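Long-range contacts in aminoglycoside N(3)-acetyltransferase III (Serratia marcescens, PDB 7LAO), which catalyses the transfer of an acetyl group from acetyl-CoA to the 3-amino group of 2-deoxystreptamine antibiotics such as gentamicin, conferring resistance to them: residues Thr131-Pro135 and Pro147-Phe151; Ser53-Met58 and Gly126-Leu132; Leu57-Ala61 and Asn103-Leu107; Phe88-Gly94 and Arg114-Pro118. The contacts are given in a common frame with arbitrary orientation. Residues are numbered along the deposited sequence.

Contact 1. Residues Thr131-Pro135 and Pro147-Phe151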
loop_
_atom_site.group_PDB
_atom_site.type_symbol
_atom_site.label_atom_id
_atom_site.label_comp_id
_atom_site.label_asym_id
_atom_site.label_seq_id
_atom_site.Cartn_x
_atom_site.Cartn_y
_atom_site.Cartn_z
ATOM N N THR A 131 5.134 15.227 -0.642
ATOM C CA THR A 131 6.390 14.477 -0.849
ATOM C C THR A 131 6.109 13.010 -1.221
ATOM O O THR A 131 6.675 12.478 -2.184
ATOM C CB THR A 131 7.259 14.555 0.426
ATOM O OG1 THR A 131 7.605 15.903 0.698
ATOM C CG2 THR A 131 8.612 13.680 0.308
ATOM N N LEU A 132 5.194 12.356 -0.498
ATOM C CA LEU A 132 4.947 10.949 -0.773
ATOM C C LEU A 132 4.155 10.747 -2.061
ATOM O O LEU A 132 4.503 9.847 -2.859
ATOM C CB LEU A 132 4.241 10.283 0.412
ATOM C CG LEU A 132 5.186 10.217 1.606
ATOM C CD1 LEU A 132 4.446 9.845 2.962
ATOM C CD2 LEU A 132 6.290 9.216 1.309
ATOM N N THR A 133 3.134 11.599 -2.316
ATOM C CA THR A 133 2.179 11.327 -3.384
ATOM C C THR A 133 2.581 11.868 -4.758
ATOM O O THR A 133 1.891 11.560 -5.743
ATOM C CB THR A 133 0.791 11.877 -3.005
ATOM O OG1 THR A 133 0.885 13.271 -2.719
ATOM C CG2 THR A 133 0.271 11.150 -1.729
ATOM N N GLU A 134 3.653 12.669 -4.856
ATOM C CA GLU A 134 4.129 13.184 -6.144
ATOM C C GLU A 134 5.645 13.011 -6.221
ATOM O O GLU A 134 6.349 13.381 -5.265
ATOM C CB GLU A 134 3.776 14.682 -6.286
ATOM C CG GLU A 134 2.289 14.995 -6.381
ATOM C CD GLU A 134 2.031 16.503 -6.474
ATOM O OE1 GLU A 134 1.495 17.101 -5.498
ATOM O OE2 GLU A 134 2.429 17.093 -7.519
ATOM N N PRO A 135 6.199 12.540 -7.360
ATOM C CA PRO A 135 5.480 12.102 -8.555
ATOM C C PRO A 135 4.988 10.665 -8.465
ATOM O O PRO A 135 5.398 9.918 -7.559
ATOM C CB PRO A 135 6.540 12.281 -9.668
ATOM C CG PRO A 135 7.818 11.951 -8.940
ATOM C CD PRO A 135 7.658 12.426 -7.516
ATOM N N PRO A 147 5.955 6.395 -4.755
ATOM C CA PRO A 147 5.792 6.738 -3.328
ATOM C C PRO A 147 6.405 5.727 -2.337
ATOM O O PRO A 147 6.792 6.150 -1.230
ATOM C CB PRO A 147 4.271 6.812 -3.168
ATOM C CG PRO A 147 3.784 7.282 -4.515
ATOM C CD PRO A 147 4.705 6.580 -5.513
ATOM N N LEU A 148 6.506 4.431 -2.689
ATOM C CA LEU A 148 7.111 3.444 -1.774
ATOM C C LEU A 148 8.590 3.741 -1.556
ATOM O O LEU A 148 9.110 3.606 -0.429
ATOM C CB LEU A 148 6.971 2.021 -2.328
ATOM C CG LEU A 148 5.577 1.430 -2.321
ATOM C CD1 LEU A 148 5.728 -0.049 -2.679
ATOM C CD2 LEU A 148 4.889 1.617 -0.938
ATOM N N GLU A 149 9.278 4.168 -2.620
ATOM C CA GLU A 149 10.700 4.471 -2.469
ATOM C C GLU A 149 10.891 5.610 -1.482
ATOM O O GLU A 149 11.804 5.574 -0.650
ATOM C CB GLU A 149 11.356 4.819 -3.832
ATOM C CG GLU A 149 12.764 5.467 -3.653
ATOM C CD GLU A 149 13.461 5.863 -4.972
ATOM O OE1 GLU A 149 14.707 5.849 -5.000
ATOM O OE2 GLU A 149 12.776 6.235 -5.945
ATOM N N ARG A 150 10.013 6.621 -1.527
ATOM C CA ARG A 150 10.185 7.739 -0.610
ATOM C C ARG A 150 9.702 7.390 0.782
ATOM O O ARG A 150 10.230 7.919 1.766
ATOM C CB ARG A 150 9.485 8.992 -1.185
ATOM C CG ARG A 150 10.170 9.381 -2.562
ATOM C CD ARG A 150 9.608 10.654 -3.207
ATOM N NE ARG A 150 8.193 10.476 -3.578
ATOM C CZ ARG A 150 7.754 9.944 -4.721
ATOM N NH1 ARG A 150 8.576 9.510 -5.655
ATOM N NH2 ARG A 150 6.478 9.867 -4.945
ATOM N N PHE A 151 8.686 6.546 0.881
ATOM C CA PHE A 151 8.228 6.045 2.184
ATOM C C PHE A 151 9.374 5.329 2.904
ATOM O O PHE A 151 9.641 5.599 4.086
ATOM C CB PHE A 151 7.035 5.118 1.971
ATOM C CG PHE A 151 6.656 4.278 3.202
ATOM C CD1 PHE A 151 5.966 4.839 4.298
ATOM C CD2 PHE A 151 6.945 2.939 3.216
ATOM C CE1 PHE A 151 5.609 4.008 5.416
ATOM C CE2 PHE A 151 6.582 2.100 4.314
ATOM C CZ PHE A 151 5.945 2.635 5.399
#
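Thr-131 enters this contact through its carbonyl: its O accepts a hydrogen bond from Arg-150 NE at 2.9 Å, and the residue four further on is Pro-135, whose N has no hydrogen to give this carbonyl. Leu-132 works on two levels. Its O takes a second hydrogen bond, 2.9 Å from Arg-150 NH2, and lies just 3.1 Å from Pro-147 CB, while its side chain reaches into the apolar gap between the helices, with CD2 4.2 Å from Phe-151 CB. Thr-133 turns its CB away and spends its hydroxyl on Ala-129 O, one turn back in its own helix. At Glu-134 the backbone leaves helical angles. Past the cis peptide bond, Pro-135 O accepts a third hydrogen bond, 2.8 Å from Arg-150 NH2, and its ring atom CD lies 3.6 Å from Arg-150 NH1, over one face of the guanidinium. The second segment is the first turn of helix 147-153, and Gly-145 O, just ahead of it, holds Arg-150 NH1. The arrangement is that of an arginine from one helix bonding to carbonyls of another's last turn and the loop after it, here joining two helices that pack on strands 23-28 and 56-60 of the central sheet.

Contact 2. Residues Ser53-Met58 and Gly126-Leu132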
loop_
_atom_site.group_PDB
_atom_site.type_symbol
_atom_site.label_atom_id
_atom_site.label_comp_id
_atom_site.label_asym_id
_atom_site.label_seq_id
_atom_site.Cartn_x
_atom_site.Cartn_y
_atom_site.Cartn_z
ATOM N N SER A 53 0.647 15.765 15.215
ATOM C CA SER A 53 0.535 16.624 14.063
ATOM C C SER A 53 1.775 16.548 13.199
ATOM O O SER A 53 1.689 16.871 12.021
ATOM C CB SER A 53 0.255 18.063 14.504
ATOM O OG SER A 53 1.342 18.568 15.248
ATOM N N ALA A 54 2.904 16.032 13.718
ATOM C CA ALA A 54 4.116 15.928 12.905
ATOM C C ALA A 54 4.228 14.610 12.150
ATOM O O ALA A 54 5.075 14.491 11.241
ATOM C CB ALA A 54 5.359 16.103 13.784
ATOM N N GLY A 55 3.400 13.621 12.495
ATOM C CA GLY A 55 3.425 12.338 11.823
ATOM C C GLY A 55 2.674 12.363 10.512
ATOM O O GLY A 55 1.844 13.249 10.226
ATOM N N THR A 56 2.939 11.348 9.715
ATOM C CA THR A 56 2.261 11.187 8.442
ATOM C C THR A 56 1.662 9.786 8.364
ATOM O O THR A 56 2.286 8.805 8.750
ATOM C CB THR A 56 3.224 11.435 7.278
ATOM O OG1 THR A 56 3.608 12.819 7.271
ATOM C CG2 THR A 56 2.549 11.156 5.947
ATOM N N LEU A 57 0.417 9.687 7.924
ATOM C CA LEU A 57 -0.184 8.386 7.703
ATOM C C LEU A 57 -0.274 8.161 6.218
ATOM O O LEU A 57 -0.514 9.099 5.454
ATOM C CB LEU A 57 -1.620 8.311 8.292
ATOM C CG LEU A 57 -1.789 8.817 9.721
ATOM C CD1 LEU A 57 -3.288 8.914 10.132
ATOM C CD2 LEU A 57 -0.955 7.865 10.634
ATOM N N MET A 58 -0.214 6.903 5.828
ATOM C CA MET A 58 -0.220 6.576 4.418
ATOM C C MET A 58 -0.986 5.296 4.171
ATOM O O MET A 58 -1.016 4.381 5.016
ATOM C CB MET A 58 1.210 6.420 3.917
ATOM C CG MET A 58 1.352 6.184 2.429
ATOM S SD MET A 58 3.150 6.214 1.983
ATOM C CE MET A 58 3.094 5.625 0.288
ATOM N N GLY A 126 -0.459 14.459 6.410
ATOM C CA GLY A 126 0.571 14.905 7.317
ATOM C C GLY A 126 1.668 15.656 6.565
ATOM O O GLY A 126 1.576 15.856 5.353
ATOM N N PRO A 127 2.723 16.057 7.273
ATOM C CA PRO A 127 3.777 16.885 6.619
ATOM C C PRO A 127 4.327 16.281 5.347
ATOM O O PRO A 127 4.784 17.042 4.476
ATOM C CB PRO A 127 4.877 16.986 7.694
ATOM C CG PRO A 127 4.163 16.657 9.037
ATOM C CD PRO A 127 3.040 15.713 8.672
ATOM N N LEU A 128 4.408 14.959 5.234
ATOM C CA LEU A 128 5.059 14.355 4.074
ATOM C C LEU A 128 4.059 14.057 2.972
ATOM O O LEU A 128 4.397 13.385 2.010
ATOM C CB LEU A 128 5.862 13.108 4.473
ATOM C CG LEU A 128 7.137 13.423 5.215
ATOM C CD1 LEU A 128 7.753 12.131 5.845
ATOM C CD2 LEU A 128 8.175 14.083 4.225
ATOM N N ALA A 129 2.852 14.643 3.018
ATOM C CA ALA A 129 1.798 14.135 2.128
ATOM C C ALA A 129 2.136 14.353 0.644
ATOM O O ALA A 129 1.934 13.448 -0.171
ATOM C CB ALA A 129 0.448 14.787 2.458
ATOM N N ALA A 130 2.485 15.594 0.250
ATOM C CA ALA A 130 2.834 15.861 -1.156
ATOM C C ALA A 130 4.150 15.163 -1.533
ATOM O O ALA A 130 4.280 14.591 -2.624
ATOM C CB ALA A 130 2.971 17.359 -1.410
ATOM N N THR A 131 5.134 15.227 -0.642
ATOM C CA THR A 131 6.390 14.477 -0.849
ATOM C C THR A 131 6.109 13.010 -1.221
ATOM O O THR A 131 6.675 12.478 -2.184
ATOM C CB THR A 131 7.259 14.555 0.426
ATOM O OG1 THR A 131 7.605 15.903 0.698
ATOM C CG2 THR A 131 8.612 13.680 0.308
ATOM N N LEU A 132 5.194 12.356 -0.498
ATOM C CA LEU A 132 4.947 10.949 -0.773
ATOM C C LEU A 132 4.155 10.747 -2.061
ATOM O O LEU A 132 4.503 9.847 -2.859
ATOM C CB LEU A 132 4.241 10.283 0.412
ATOM C CG LEU A 132 5.186 10.217 1.606
ATOM C CD1 LEU A 132 4.446 9.845 2.962
ATOM C CD2 LEU A 132 6.290 9.216 1.309
#
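Gly-126 lies across from Thr-56, their CA atoms 4.2 Å apart, and a side chain would not fit here: a CB would collide with Gly-55 O and Thr-56 OG1, and at these backbone angles with the preceding carbonyl as well. Instead Gly-126 CA makes a CH...O contact with Gly-55 O at 3.6 Å. Pro-127 lays its ring along the backbone of the opposite loop, with CD 3.1 Å from Gly-55 O and CG 3.2 Å from Ala-54 O. Next comes Leu-128, at the N-cap position, whose N donates to Thr-56 OG1 over 3.1 Å; this is the hydrogen bond joining the segments. Ala-129 closes a type I turn, its N bonding to Gly-126 O at 2.9 Å, and the helix starts. One turn further on, Leu-132 swings back toward the strand: CD1 rests 3.8 Å from Thr-56 CG2 and 4.0 Å from Met-58 SD. Leu-57, between those two, points the other way, onto helix 40-51. Strand 56-60 thus lies inside the mixed sheet, between strands 122-125 and 23-28, with helix 40-51 on one face and helix 129-133 on the other, the layout of an alpha/beta sandwich.

Contact 3. Residues Leu57-Ala61 and Asn103-Leu107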
loop_
_atom_site.group_PDB
_atom_site.type_symbol
_atom_site.label_atom_id
_atom_site.label_comp_id
_atom_site.label_asym_id
_atom_site.label_seq_id
_atom_site.Cartn_x
_atom_site.Cartn_y
_atom_site.Cartn_z
ATOM N N LEU A 57 0.417 9.687 7.924
ATOM C CA LEU A 57 -0.184 8.386 7.703
ATOM C C LEU A 57 -0.274 8.161 6.218
ATOM O O LEU A 57 -0.514 9.099 5.454
ATOM C CB LEU A 57 -1.620 8.311 8.292
ATOM C CG LEU A 57 -1.789 8.817 9.721
ATOM C CD1 LEU A 57 -3.288 8.914 10.132
ATOM C CD2 LEU A 57 -0.955 7.865 10.634
ATOM N N MET A 58 -0.214 6.903 5.828
ATOM C CA MET A 58 -0.220 6.576 4.418
ATOM C C MET A 58 -0.986 5.296 4.171
ATOM O O MET A 58 -1.016 4.381 5.016
ATOM C CB MET A 58 1.210 6.420 3.917
ATOM C CG MET A 58 1.352 6.184 2.429
ATOM S SD MET A 58 3.150 6.214 1.983
ATOM C CE MET A 58 3.094 5.625 0.288
ATOM N N GLY A 59 -1.574 5.202 2.994
ATOM C CA GLY A 59 -2.371 4.026 2.694
ATOM C C GLY A 59 -2.336 3.744 1.214
ATOM O O GLY A 59 -2.131 4.650 0.391
ATOM N N TYR A 60 -2.594 2.485 0.865
ATOM C CA TYR A 60 -2.587 2.038 -0.526
ATOM C C TYR A 60 -4.020 2.041 -1.032
ATOM O O TYR A 60 -4.780 1.101 -0.802
ATOM C CB TYR A 60 -1.941 0.665 -0.613
ATOM C CG TYR A 60 -1.679 0.071 -1.958
ATOM C CD1 TYR A 60 -1.721 0.829 -3.140
ATOM C CD2 TYR A 60 -1.396 -1.282 -2.055
ATOM C CE1 TYR A 60 -1.475 0.231 -4.379
ATOM C CE2 TYR A 60 -1.153 -1.890 -3.271
ATOM C CZ TYR A 60 -1.177 -1.138 -4.430
ATOM O OH TYR A 60 -0.938 -1.762 -5.630
ATOM N N ALA A 61 -4.399 3.121 -1.733
ATOM C CA ALA A 61 -5.813 3.336 -2.047
ATOM C C ALA A 61 -6.221 2.667 -3.356
ATOM O O ALA A 61 -7.298 2.069 -3.450
ATOM C CB ALA A 61 -6.124 4.835 -2.120
ATOM N N ASN A 103 -8.875 3.189 3.760
ATOM C CA ASN A 103 -8.299 4.179 2.821
ATOM C C ASN A 103 -9.333 5.231 2.395
ATOM O O ASN A 103 -8.982 6.396 2.118
ATOM C CB ASN A 103 -7.699 3.463 1.613
ATOM C CG ASN A 103 -6.440 2.688 1.987
ATOM O OD1 ASN A 103 -5.616 3.186 2.759
ATOM N ND2 ASN A 103 -6.320 1.438 1.501
ATOM N N ARG A 104 -10.610 4.864 2.376
ATOM C CA ARG A 104 -11.639 5.858 2.115
ATOM C C ARG A 104 -11.631 6.935 3.195
ATOM O O ARG A 104 -11.836 8.104 2.901
ATOM C CB ARG A 104 -12.999 5.177 2.008
ATOM C CG ARG A 104 -14.194 6.119 2.049
ATOM C CD ARG A 104 -15.518 5.358 1.935
ATOM N NE ARG A 104 -16.618 6.260 2.206
ATOM C CZ ARG A 104 -17.876 6.017 1.879
ATOM N NH1 ARG A 104 -18.174 4.896 1.245
ATOM N NH2 ARG A 104 -18.827 6.906 2.158
ATOM N N PHE A 105 -11.346 6.568 4.447
ATOM C CA PHE A 105 -11.380 7.552 5.525
ATOM C C PHE A 105 -10.072 8.305 5.716
ATOM O O PHE A 105 -10.080 9.428 6.241
ATOM C CB PHE A 105 -11.802 6.862 6.820
ATOM C CG PHE A 105 -13.257 6.465 6.802
ATOM C CD1 PHE A 105 -13.643 5.214 6.332
ATOM C CD2 PHE A 105 -14.237 7.378 7.159
ATOM C CE1 PHE A 105 -14.990 4.869 6.264
ATOM C CE2 PHE A 105 -15.589 7.032 7.102
ATOM C CZ PHE A 105 -15.955 5.791 6.647
ATOM N N LEU A 106 -8.945 7.705 5.328
ATOM C CA LEU A 106 -7.719 8.473 5.210
ATOM C C LEU A 106 -7.905 9.581 4.171
ATOM O O LEU A 106 -7.523 10.723 4.405
ATOM C CB LEU A 106 -6.559 7.561 4.838
ATOM C CG LEU A 106 -6.099 6.549 5.917
ATOM C CD1 LEU A 106 -5.065 5.578 5.327
ATOM C CD2 LEU A 106 -5.540 7.277 7.128
ATOM N N LEU A 107 -8.543 9.266 3.043
ATOM C CA LEU A 107 -8.836 10.271 2.036
ATOM C C LEU A 107 -9.698 11.402 2.594
ATOM O O LEU A 107 -9.517 12.566 2.216
ATOM C CB LEU A 107 -9.513 9.627 0.824
ATOM C CG LEU A 107 -8.453 8.968 -0.081
ATOM C CD1 LEU A 107 -9.083 7.998 -1.045
ATOM C CD2 LEU A 107 -7.600 10.036 -0.892
HETATM O O HOH W 1 -3.266 0.322 2.558
#
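Strand 57-60 and helix 103-107 run obliquely antiparallel: their N-to-C directions differ by 134° and their axes approach to 8.6 Å, with the CA atoms of Ala-61 and Asn-103 5.5 Å apart. What lets the helix in this close is Gly-59. A CB there would point at the helix and clash with Asn-103 OD1 and Leu-106 CD1; without one, Gly-59 CA sits 3.4 Å from Asn-103 OD1 and 4.1 Å from Leu-106 CD1. Asn-103 ND2 comes within 2.8 Å of Tyr-60 O, but the angle is too poor for a hydrogen bond. A water fills in, accepting from Tyr-60 N at 2.8 Å and, weakly, from Asn-103 ND2 at 3.4 Å. Apolar packing flanks this polar patch. Leu-57 CD1 meets Leu-106 CD2 at 4.1 Å, and past the end of the strand Ala-61 CB touches Leu-107 CD1 at 4.5 Å. Met-58 and Tyr-60 point their CB atoms away from the helix; Met-58 packs on helix 147-153, and Tyr-60 stacks with Phe-99. Helix 102-108 thus lies on the same sheet face as helix 40-51, which Leu-57 and Phe-105 both touch, while Asn-103 and Leu-107 extend the packing to Val-123 on the adjacent strand 122-125.

Contact 4. Residues Phe88-Gly94 and Arg114-Pro118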
loop_
_atom_site.group_PDB
_atom_site.type_symbol
_atom_site.label_atom_id
_atom_site.label_comp_id
_atom_site.label_asym_id
_atom_site.label_seq_id
_atom_site.Cartn_x
_atom_site.Cartn_y
_atom_site.Cartn_z
ATOM N N PHE A 88 -10.362 8.858 -13.724
ATOM C CA PHE A 88 -9.806 8.754 -12.381
ATOM C C PHE A 88 -9.673 10.159 -11.822
ATOM O O PHE A 88 -8.797 10.925 -12.230
ATOM C CB PHE A 88 -8.466 8.039 -12.395
ATOM C CG PHE A 88 -7.812 7.988 -11.055
ATOM C CD1 PHE A 88 -8.345 7.217 -10.045
ATOM C CD2 PHE A 88 -6.672 8.734 -10.801
ATOM C CE1 PHE A 88 -7.739 7.173 -8.809
ATOM C CE2 PHE A 88 -6.065 8.684 -9.564
ATOM C CZ PHE A 88 -6.600 7.917 -8.575
ATOM N N ASP A 89 -10.558 10.510 -10.899
ATOM C CA ASP A 89 -10.544 11.828 -10.281
ATOM C C ASP A 89 -10.069 11.671 -8.849
ATOM O O ASP A 89 -10.614 10.851 -8.106
ATOM C CB ASP A 89 -11.928 12.477 -10.316
ATOM C CG ASP A 89 -11.956 13.829 -9.624
ATOM O OD1 ASP A 89 -11.003 14.618 -9.785
ATOM O OD2 ASP A 89 -12.938 14.102 -8.907
ATOM N N LEU A 90 -9.053 12.457 -8.474
ATOM C CA LEU A 90 -8.372 12.239 -7.198
ATOM C C LEU A 90 -9.337 12.364 -6.026
ATOM O O LEU A 90 -9.253 11.600 -5.052
ATOM C CB LEU A 90 -7.224 13.241 -7.036
ATOM C CG LEU A 90 -6.069 13.255 -8.033
ATOM C CD1 LEU A 90 -4.902 14.043 -7.452
ATOM C CD2 LEU A 90 -5.650 11.862 -8.389
ATOM N N ALA A 91 -10.269 13.321 -6.111
ATOM C CA ALA A 91 -11.149 13.635 -4.995
ATOM C C ALA A 91 -12.368 12.735 -4.917
ATOM O O ALA A 91 -12.873 12.485 -3.816
ATOM C CB ALA A 91 -11.614 15.090 -5.084
ATOM N N THR A 92 -12.865 12.237 -6.045
ATOM C CA THR A 92 -14.144 11.549 -6.013
ATOM C C THR A 92 -14.059 10.057 -6.290
ATOM O O THR A 92 -14.982 9.329 -5.923
ATOM C CB THR A 92 -15.130 12.192 -7.007
ATOM O OG1 THR A 92 -14.620 12.105 -8.345
ATOM C CG2 THR A 92 -15.343 13.653 -6.655
ATOM N N SER A 93 -12.991 9.570 -6.909
ATOM C CA SER A 93 -12.998 8.178 -7.318
ATOM C C SER A 93 -12.783 7.267 -6.116
ATOM O O SER A 93 -11.974 7.550 -5.228
ATOM C CB SER A 93 -11.945 7.924 -8.393
ATOM O OG SER A 93 -12.028 8.866 -9.439
ATOM N N GLY A 94 -13.528 6.176 -6.088
ATOM C CA GLY A 94 -13.453 5.247 -4.988
ATOM C C GLY A 94 -12.126 4.520 -4.918
ATOM O O GLY A 94 -11.327 4.494 -5.849
ATOM N N ARG A 114 -3.729 12.608 -2.540
ATOM C CA ARG A 114 -3.819 11.322 -3.220
ATOM C C ARG A 114 -2.914 11.352 -4.433
ATOM O O ARG A 114 -2.828 12.371 -5.110
ATOM C CB ARG A 114 -5.255 10.998 -3.684
ATOM C CG ARG A 114 -5.435 9.561 -4.092
ATOM C CD ARG A 114 -6.845 9.357 -4.628
ATOM N NE ARG A 114 -7.183 7.947 -4.880
ATOM C CZ ARG A 114 -8.429 7.559 -5.146
ATOM N NH1 ARG A 114 -9.386 8.468 -5.139
ATOM N NH2 ARG A 114 -8.731 6.281 -5.375
ATOM N N SER A 115 -2.241 10.238 -4.696
ATOM C CA SER A 115 -1.320 10.199 -5.822
ATOM C C SER A 115 -2.071 9.919 -7.127
ATOM O O SER A 115 -3.178 9.374 -7.137
ATOM C CB SER A 115 -0.234 9.148 -5.550
ATOM O OG SER A 115 -0.643 7.872 -5.973
ATOM N N ALA A 116 -1.457 10.309 -8.245
ATOM C CA ALA A 116 -2.148 10.336 -9.534
ATOM C C ALA A 116 -2.036 9.039 -10.334
ATOM O O ALA A 116 -2.605 8.967 -11.431
ATOM C CB ALA A 116 -1.618 11.496 -10.401
ATOM N N HIS A 117 -1.299 8.034 -9.855
ATOM C CA HIS A 117 -1.252 6.732 -10.544
ATOM C C HIS A 117 -2.558 6.019 -10.247
ATOM O O HIS A 117 -2.770 5.617 -9.105
ATOM C CB HIS A 117 -0.051 5.898 -10.067
ATOM C CG HIS A 117 0.233 4.667 -10.889
ATOM N ND1 HIS A 117 -0.690 3.656 -11.076
ATOM C CD2 HIS A 117 1.356 4.270 -11.542
ATOM C CE1 HIS A 117 -0.163 2.710 -11.833
ATOM N NE2 HIS A 117 1.079 3.058 -12.126
ATOM N N PRO A 118 -3.480 5.885 -11.195
ATOM C CA PRO A 118 -4.808 5.376 -10.805
ATOM C C PRO A 118 -4.766 3.958 -10.262
ATOM O O PRO A 118 -5.390 3.674 -9.230
ATOM C CB PRO A 118 -5.622 5.477 -12.096
ATOM C CG PRO A 118 -4.796 6.347 -13.035
ATOM C CD PRO A 118 -3.373 6.102 -12.644
#
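Arg-114 reaches out fully extended and gathers three backbone carbonyls of the facing loop. Its NH1 donates to Ser-93 O at 2.7 Å and to Leu-90 O at 3.1 Å, and NH2 donates to Gly-94 O at 3.2 Å, all three acceptors lying near the guanidinium plane. Further bonds from NH2 to Ser-62 O and from NE to Ser-121 OG fix the group in place. The loop is itself tightly folded: Ser-93 N bonds to Asp-89 O at 3.0 Å, Asp-89 N to Ser-93 OG at 2.6 Å, and Thr-92 OG1 to Asp-89 OD2 at 2.7 Å. Phe-88 comes next, its CE1 over one face of the guanidinium, 3.7 Å from Arg-114 NH2. Against the face of its ring lies Pro-118, whose CA stands 3.7 Å from the centroid in a CH-pi contact almost along the ring normal, with CB 3.5 Å from Phe-88 CG. Toward the surface, Leu-90 CD2 packs 4.0 Å from Ala-116 CA. Trp-63 meets Phe-88 edge-to-face, and Pro-118 also touches Met-190 and Met-192 of strand 185-192. This is a buried arginine organising irregular loops, which here join the edge of the main sheet to the two-stranded sheet; the side chain of His-117 is about 5 Å from a bound buffer molecule, probably from the crystallisation liquor, which may mark a pocket.

Strand 56-60 ties most of this together. Contacts 2 and 3 share Leu-57 and Met-58 and work from opposite faces of the strand, their centres 12 Å apart. Met-58 also joins contact 1, with CE 3.8 Å from Pro-147 CB and SD 3.9 Å from Phe-151 CD1, while contacts 1 and 2 share Thr-131 and Leu-132 on helix 129-133. Contact 4 lies beyond the strand end: Arg-114 CB is 3.8 Å from Leu-107 CD2 of contact 3, and Ser-115 CB 3.2 Å from Thr-133 O of contact 1. Tyr-60 of contact 3 and His-117 of contact 4 approach bound buffer, probably from the crystallisation liquor, at about 3 and 5 Å from their side chains, consistent with a pocket.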